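PDB 2J5U: cell shape-determining protein MreC from Listeria monocytogenes, which is probably involved in forming and maintaining bacterial cell shape, and assembles into an oligomer built from dimers. Local coordinates for residues A[108-113]-A[220-225]. Numbering follows the deposited sequence.
Sequences GLIGKV and NHVTVL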
ATOM      1  N   GLY A 108      63.032 -38.316  14.246  1.00 59.09           N
ATOM      2  CA  GLY A 108      63.153 -37.120  15.071  1.00 56.51           C
ATOM      3  C   GLY A 108      64.229 -36.085  14.786  1.00 55.57           C
ATOM      4  O   GLY A 108      65.042 -36.208  13.867  1.00 55.68           O
ATOM      5  N   LEU A 109      64.210 -35.036  15.599  1.00 55.11           N
ATOM      6  CA  LEU A 109      65.167 -33.934  15.509  1.00 53.13           C
ATOM      7  C   LEU A 109      66.505 -34.354  16.128  1.00 52.93           C
ATOM      8  O   LEU A 109      66.525 -34.944  17.216  1.00 49.76           O
ATOM      9  CB  LEU A 109      64.628 -32.728  16.288  1.00 50.75           C
ATOM     10  CG  LEU A 109      65.546 -31.505  16.356  1.00 51.45           C
ATOM     11  CD1 LEU A 109      65.617 -30.904  14.985  1.00 50.76           C
ATOM     12  CD2 LEU A 109      65.037 -30.471  17.315  1.00 47.69           C
ATOM     13  N   ILE A 110      67.619 -34.059  15.462  1.00 52.08           N
ATOM     14  CA  ILE A 110      68.905 -34.418  16.060  1.00 53.75           C
ATOM     15  C   ILE A 110      69.835 -33.231  16.326  1.00 53.05           C
ATOM     16  O   ILE A 110      70.819 -33.362  17.048  1.00 52.35           O
ATOM     17  CB  ILE A 110      69.678 -35.470  15.225  1.00 53.77           C
ATOM     18  CG1 ILE A 110      70.174 -34.853  13.920  1.00 54.37           C
ATOM     19  CG2 ILE A 110      68.786 -36.669  14.972  1.00 54.10           C
ATOM     20  CD1 ILE A 110      71.180 -35.685  13.206  1.00 56.45           C
ATOM     21  N   GLY A 111      69.546 -32.070  15.751  1.00 52.24           N
ATOM     22  CA  GLY A 111      70.412 -30.941  16.019  1.00 51.29           C
ATOM     23  C   GLY A 111      70.258 -29.766  15.093  1.00 52.10           C
ATOM     24  O   GLY A 111      69.236 -29.631  14.421  1.00 53.15           O
ATOM     25  N   LYS A 112      71.274 -28.910  15.068  1.00 51.95           N
ATOM     26  CA  LYS A 112      71.251 -27.748  14.204  1.00 53.66           C
ATOM     27  C   LYS A 112      72.624 -27.466  13.636  1.00 52.92           C
ATOM     28  O   LYS A 112      73.638 -27.776  14.248  1.00 53.96           O
ATOM     29  CB  LYS A 112      70.743 -26.515  14.954  1.00 56.09           C
ATOM     30  CG  LYS A 112      71.704 -25.926  15.953  1.00 59.07           C
ATOM     31  CD  LYS A 112      71.195 -24.569  16.404  1.00 62.55           C
ATOM     32  CE  LYS A 112      72.151 -23.909  17.381  1.00 65.29           C
ATOM     33  NZ  LYS A 112      72.447 -24.782  18.561  1.00 66.68           N
ATOM     34  N   VAL A 113      72.649 -26.871  12.454  1.00 51.84           N
ATOM     35  CA  VAL A 113      73.909 -26.552  11.822  1.00 52.86           C
ATOM     36  C   VAL A 113      74.595 -25.416  12.575  1.00 53.10           C
ATOM     37  O   VAL A 113      73.971 -24.420  12.918  1.00 52.27           O
ATOM     38  CB  VAL A 113      73.686 -26.137  10.370  1.00 51.29           C
ATOM     39  CG1 VAL A 113      75.010 -25.876   9.693  1.00 52.19           C
ATOM     40  CG2 VAL A 113      72.934 -27.227   9.649  1.00 53.62           C
ATOM     41  N   ASN A 220      74.061 -41.700  10.672  1.00 64.71           N
ATOM     42  CA  ASN A 220      74.641 -41.875   9.362  1.00 64.96           C
ATOM     43  C   ASN A 220      73.901 -40.988   8.384  1.00 64.05           C
ATOM     44  O   ASN A 220      74.409 -39.946   7.977  1.00 64.60           O
ATOM     45  CB  ASN A 220      74.544 -43.315   8.900  1.00 69.58           C
ATOM     46  CG  ASN A 220      75.183 -43.519   7.538  1.00 74.74           C
ATOM     47  OD1 ASN A 220      74.899 -44.497   6.846  1.00 77.39           O
ATOM     48  ND2 ASN A 220      76.058 -42.588   7.145  1.00 76.66           N
ATOM     49  N   HIS A 221      72.698 -41.403   8.000  1.00 63.31           N
ATOM     50  CA  HIS A 221      71.896 -40.609   7.077  1.00 62.86           C
ATOM     51  C   HIS A 221      71.110 -39.564   7.842  1.00 61.26           C
ATOM     52  O   HIS A 221      70.502 -39.846   8.879  1.00 60.14           O
ATOM     53  CB  HIS A 221      70.995 -41.510   6.260  1.00 65.77           C
ATOM     54  CG  HIS A 221      71.757 -42.358   5.296  1.00 71.51           C
ATOM     55  ND1 HIS A 221      72.646 -41.821   4.387  1.00 74.39           N
ATOM     56  CD2 HIS A 221      71.816 -43.700   5.133  1.00 73.14           C
ATOM     57  CE1 HIS A 221      73.223 -42.797   3.709  1.00 74.61           C
ATOM     58  NE2 HIS A 221      72.736 -43.946   4.142  1.00 76.22           N
ATOM     59  N   VAL A 222      71.117 -38.351   7.305  1.00 57.86           N
ATOM     60  CA  VAL A 222      70.504 -37.224   7.976  1.00 55.86           C
ATOM     61  C   VAL A 222      69.885 -36.202   7.019  1.00 55.74           C
ATOM     62  O   VAL A 222      70.221 -36.167   5.831  1.00 57.28           O
ATOM     63  CB  VAL A 222      71.609 -36.575   8.835  1.00 56.19           C
ATOM     64  CG1 VAL A 222      71.661 -35.083   8.634  1.00 53.55           C
ATOM     65  CG2 VAL A 222      71.410 -36.950  10.262  1.00 53.78           C
ATOM     66  N   THR A 223      68.992 -35.359   7.531  1.00 53.98           N
ATOM     67  CA  THR A 223      68.347 -34.349   6.682  1.00 54.36           C
ATOM     68  C   THR A 223      68.356 -32.913   7.223  1.00 52.24           C
ATOM     69  O   THR A 223      67.887 -32.638   8.334  1.00 52.05           O
ATOM     70  CB  THR A 223      66.889 -34.741   6.378  1.00 54.82           C
ATOM     71  OG1 THR A 223      66.870 -36.057   5.826  1.00 58.36           O
ATOM     72  CG2 THR A 223      66.278 -33.794   5.365  1.00 54.53           C
ATOM     73  N   VAL A 224      68.884 -31.998   6.418  1.00 50.89           N
ATOM     74  CA  VAL A 224      68.957 -30.592   6.801  1.00 51.32           C
ATOM     75  C   VAL A 224      67.737 -29.849   6.245  1.00 52.62           C
ATOM     76  O   VAL A 224      67.478 -29.874   5.047  1.00 52.66           O
ATOM     77  CB  VAL A 224      70.251 -29.934   6.257  1.00 49.37           C
ATOM     78  CG1 VAL A 224      70.338 -28.491   6.706  1.00 49.95           C
ATOM     79  CG2 VAL A 224      71.456 -30.684   6.743  1.00 48.05           C
ATOM     80  N   LEU A 225      66.995 -29.188   7.128  1.00 54.39           N
ATOM     81  CA  LEU A 225      65.796 -28.448   6.745  1.00 53.87           C
ATOM     82  C   LEU A 225      65.966 -26.938   6.607  1.00 53.79           C
ATOM     83  O   LEU A 225      66.358 -26.263   7.548  1.00 53.71           O
ATOM     84  CB  LEU A 225      64.680 -28.699   7.766  1.00 51.93           C
ATOM     85  CG  LEU A 225      64.482 -30.145   8.218  1.00 53.26           C
ATOM     86  CD1 LEU A 225      63.321 -30.220   9.192  1.00 51.70           C
ATOM     87  CD2 LEU A 225      64.246 -31.031   7.005  1.00 51.24           C
TER
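Ile110 and Val113 meet Val222 and Val224 inside the first of two closed, six-stranded antiparallel barrels. Their strands are not neighbours: strand 102-105 runs between 108-116 and 221-227, antiparallel to both, so the outer two run in the same direction. Contact is therefore through side chains, with CA atoms 8.7 Å apart for Ile110 and Val222. The CD1 end of Ile110 reaches the CG2 methyl of Val222 at 3.2 Å, unusually short for two methyls, so their exact fit is doubtful. CG1 of Ile110 is wedged between the backbone N and carbonyl carbon (chi1 70°), and the chain then runs on extended, carrying CD1 toward strand 221-227. Val103, on the intervening strand, touches both side chains. Ile110 and Gly111 both face Val103 in a classic beta bulge, which probably accounts for the three-residue step from Ile110 to Val113, the next side chain directed at 221-227, whereas that strand presents Val222 and Val224, two apart. Gly111 suits the bulge because its backbone angles would press a CB against the carbonyl O of Ile110. At the second pair, Val113 CG2 meets Val224 CG1 at 4.1 Å, the side chains at about a right angle. Beta-branched Ile and Val suit extended strands and pack buried, close to the backbone. Between Val222 and Val224, Thr223 packs instead on Pro70 and Asn72 of strand 68-77, where the barrel closes.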